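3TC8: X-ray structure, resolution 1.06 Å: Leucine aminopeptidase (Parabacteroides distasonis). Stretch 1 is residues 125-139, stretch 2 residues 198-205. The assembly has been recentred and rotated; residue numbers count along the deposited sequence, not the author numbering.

Stretch 1 (125-139) ADDGGSGVGALLEIA
Stretch 2 198-205: LLDMVGGK

What fastens the loop of residues 201-204 to the start of the helix? Two backbone amides of the loop point at two side-chain oxygens of the helix. Gly 203 N donates to Asp 126 OD1 at 2.9 Å (N-H...O angle 147°), and Val 202 N donates to Ser 130 OG at 3.0 Å (152°). The CA-to-CB bond of Asp 126 points sideways to the second stretch, and a t rotamer (chi1 -160°, chi2 19°) brings the carboxylate nearer. Ser 130, one turn on, points toward it in the p rotamer (chi1 67°), which also lets OG donate to Asp 126 O at 2.7 Å. The serine hydroxyl thus gives its proton within the helix and accepts one from the loop. Met 201 CA lies 3.4 Å from Asp 126 O in a CA-H...O contact.

How does water extend this polar junction? Water 1 bridges the carboxylate to the loop, donating to Asp 126 OD2 at 2.7 Å and, weakly, to Met 201 O at 2.9 Å, while accepting from Gly 204 N at 2.9 Å. Water 2 accepts from Gly 128 N at 2.8 Å and from Met 201 N at 2.9 Å, and it lies 2.7 Å from Asp 200 OD1, to which it can donate. Nearby, Asp 127 OD1 and Asp 200 OD1 approach to 3.7 Å, like charges side by side. Both aspartates are t at chi1 (-166° and -171°).

What backbone path brings these groups into register? Stretch 1 is helical, with a wide pi-type turn over 125-130, phi/psi of -85/84 at Asp 127 and 124/-65 at Gly 128, angles that themselves call for glycine, then regular helix near -65/-42. The strand entering stretch 2 runs at 136° to the helix direction, and the axes approach to 6.7 Å. Leu 198 and Leu 199 are extended (-94/134, -110/126), Met 201 turns at 56/59, and Val 202 and Gly 203 follow at -111/19 and -117/-10. The nearest CA pairs are Asp 126 CA to Met 201 CA at 4.8 Å, Gly 131 CA to Leu 199 CA at 4.8 Å, and Ser 130 CA to Gly 203 CA at 5.1 Å.

Why do glycines and small or branched apolar residues suit the remaining surface? A CB on Gly 131 would sit 2.4 Å from Leu 199 O, and one on Gly 203 would sit 3.0 Å from Ser 130 CB, so bare backbone permits the close approach. Further along, Leu 199 (m, t) points toward the helix and places CD1 3.8 Å from Ala 134 CB and 3.7 Å from Leu 135 CD2. Val 202 (m) sets CG2 3.9 Å from Gly 131 CA. Selenomethionine Met 201 (m, t, p) lays CG 3.7 Å from Asp 127 CA. The contact buries 487 Å² in total.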

# COMPACT_ATOMS: atom_id res chain seq x y z
N ALA A 125 -2.86 11.42 0.92
CA ALA A 125 -4.17 10.82 0.68
C ALA A 125 -4.02 9.67 -0.33
O ALA A 125 -4.57 8.59 -0.08
CB ALA A 125 -5.13 11.87 0.12
N ASP A 126 -3.36 9.91 -1.47
CA ASP A 126 -3.16 8.86 -2.44
C ASP A 126 -1.95 8.02 -2.06
O ASP A 126 -1.99 6.78 -2.12
CB ASP A 126 -3.06 9.41 -3.84
CG ASP A 126 -3.32 8.41 -4.94
OD1 ASP A 126 -3.93 7.36 -4.67
OD2 ASP A 126 -2.92 8.72 -6.08
N ASP A 127 -0.83 8.66 -1.71
CA ASP A 127 0.41 7.99 -1.34
C ASP A 127 0.36 7.66 0.14
O ASP A 127 0.84 8.39 1.00
CB ASP A 127 1.54 8.89 -1.70
CG ASP A 127 2.89 8.25 -1.70
OD1 ASP A 127 3.06 7.12 -1.24
OD2 ASP A 127 3.82 8.98 -2.17
N GLY A 128 -0.26 6.53 0.43
CA GLY A 128 -0.52 6.00 1.75
C GLY A 128 -2.00 5.74 1.99
O GLY A 128 -2.44 4.60 2.17
N GLY A 129 -2.80 6.78 2.01
CA GLY A 129 -4.19 6.61 2.33
C GLY A 129 -4.93 5.66 1.44
O GLY A 129 -5.71 4.85 1.92
N SER A 130 -4.70 5.74 0.14
CA SER A 130 -5.54 4.98 -0.83
C SER A 130 -5.36 3.48 -0.66
O SER A 130 -6.35 2.75 -0.62
CB SER A 130 -5.23 5.39 -2.25
OG SER A 130 -3.91 5.01 -2.64
N GLY A 131 -4.13 3.00 -0.58
CA GLY A 131 -3.91 1.57 -0.48
C GLY A 131 -4.45 1.01 0.82
O GLY A 131 -5.07 -0.05 0.84
N VAL A 132 -4.25 1.76 1.90
CA VAL A 132 -4.74 1.32 3.20
C VAL A 132 -6.28 1.34 3.22
O VAL A 132 -6.89 0.43 3.74
CB VAL A 132 -4.19 2.22 4.33
CG1 VAL A 132 -4.82 1.94 5.65
CG2 VAL A 132 -2.65 2.05 4.40
N GLY A 133 -6.89 2.37 2.63
CA GLY A 133 -8.36 2.43 2.63
C GLY A 133 -8.98 1.33 1.79
O GLY A 133 -9.99 0.75 2.20
N ALA A 134 -8.38 1.03 0.64
CA ALA A 134 -8.83 -0.09 -0.17
C ALA A 134 -8.69 -1.39 0.60
O ALA A 134 -9.59 -2.24 0.60
CB ALA A 134 -8.14 -0.14 -1.50
N LEU A 135 -7.55 -1.59 1.26
CA LEU A 135 -7.34 -2.80 2.03
C LEU A 135 -8.26 -2.90 3.23
O LEU A 135 -8.68 -4.01 3.58
CB LEU A 135 -5.90 -2.94 2.48
CG LEU A 135 -4.89 -3.28 1.38
CD1 LEU A 135 -3.49 -3.46 1.93
CD2 LEU A 135 -5.28 -4.52 0.56
N LEU A 136 -8.61 -1.80 3.90
CA LEU A 136 -9.57 -1.85 4.96
C LEU A 136 -10.91 -2.32 4.45
O LEU A 136 -11.56 -3.13 5.12
CB LEU A 136 -9.72 -0.50 5.68
CG LEU A 136 -8.55 -0.10 6.59
CD1 LEU A 136 -8.72 1.38 6.97
CD2 LEU A 136 -8.52 -0.97 7.87
N GLU A 137 -11.36 -1.82 3.31
CA GLU A 137 -12.63 -2.27 2.77
C GLU A 137 -12.59 -3.73 2.35
O GLU A 137 -13.53 -4.49 2.58
CB GLU A 137 -13.06 -1.35 1.65
CG GLU A 137 -14.31 -1.78 0.92
CD GLU A 137 -15.54 -1.97 1.79
OE1 GLU A 137 -15.58 -1.43 2.93
OE2 GLU A 137 -16.53 -2.60 1.31
N ILE A 138 -11.48 -4.17 1.76
CA ILE A 138 -11.27 -5.58 1.42
C ILE A 138 -11.34 -6.44 2.68
O ILE A 138 -12.03 -7.45 2.74
CB ILE A 138 -9.95 -5.76 0.66
CG1 ILE A 138 -10.09 -5.23 -0.77
CG2 ILE A 138 -9.48 -7.24 0.66
CD1 ILE A 138 -8.80 -4.92 -1.44
N ALA A 139 -10.66 -5.99 3.75
CA ALA A 139 -10.64 -6.71 4.99
C ALA A 139 -12.03 -6.76 5.64
O ALA A 139 -12.42 -7.76 6.24
CB ALA A 139 -9.60 -6.04 5.94
N LEU A 198 0.70 -5.62 -3.42
CA LEU A 198 0.85 -4.29 -2.87
C LEU A 198 -0.07 -3.33 -3.61
O LEU A 198 -0.09 -3.31 -4.83
CB LEU A 198 2.31 -3.85 -3.05
CG LEU A 198 2.65 -2.39 -2.75
CD1 LEU A 198 2.33 -2.00 -1.31
CD2 LEU A 198 4.11 -2.13 -3.04
N LEU A 199 -0.79 -2.50 -2.87
CA LEU A 199 -1.55 -1.40 -3.41
C LEU A 199 -0.83 -0.12 -2.99
O LEU A 199 -0.65 0.13 -1.79
CB LEU A 199 -2.97 -1.37 -2.86
CG LEU A 199 -3.81 -2.65 -3.03
CD1 LEU A 199 -5.22 -2.44 -2.50
CD2 LEU A 199 -3.78 -3.10 -4.47
N ASP A 200 -0.52 0.72 -3.94
CA ASP A 200 0.13 2.01 -3.66
C ASP A 200 -0.39 3.04 -4.64
O ASP A 200 -0.30 2.80 -5.84
CB ASP A 200 1.66 1.83 -3.77
CG ASP A 200 2.46 3.01 -3.29
OD1 ASP A 200 1.92 3.96 -2.71
OD2 ASP A 200 3.74 3.00 -3.43
N MSE A 201 -0.97 4.14 -4.17
CA MSE A 201 -1.51 5.15 -5.09
C MSE A 201 -2.55 4.56 -6.05
O MSE A 201 -2.39 4.59 -7.28
CB MSE A 201 -0.39 5.93 -5.84
CG MSE A 201 0.50 6.73 -4.87
SE MSE A 201 1.77 7.83 -5.68
CE MSE A 201 0.75 9.26 -5.88
N VAL A 202 -3.58 4.01 -5.43
CA VAL A 202 -4.69 3.37 -6.10
C VAL A 202 -6.00 4.15 -5.98
O VAL A 202 -7.07 3.59 -6.20
CB VAL A 202 -4.88 1.91 -5.64
CG1 VAL A 202 -3.67 1.06 -6.05
CG2 VAL A 202 -5.19 1.83 -4.18
N GLY A 203 -5.91 5.44 -5.66
CA GLY A 203 -7.09 6.25 -5.50
C GLY A 203 -7.28 7.39 -6.44
O GLY A 203 -8.34 8.03 -6.42
N GLY A 204 -6.29 7.74 -7.24
CA GLY A 204 -6.36 8.94 -8.05
C GLY A 204 -7.35 8.83 -9.19
O GLY A 204 -7.42 7.80 -9.87
N LYS A 205 -8.06 9.92 -9.47
CA LYS A 205 -8.96 9.97 -10.61
C LYS A 205 -8.20 9.57 -11.87
O LYS A 205 -7.10 10.08 -12.12
CB LYS A 205 -9.55 11.36 -10.77
CG LYS A 205 -10.67 11.42 -11.77
CD LYS A 205 -11.21 12.85 -11.94
CE LYS A 205 -12.15 12.95 -13.10
NZ LYS A 205 -13.34 12.13 -12.81
O HOH W 1 -3.61 7.06 -8.03
O HOH W 2 -0.37 4.27 -1.29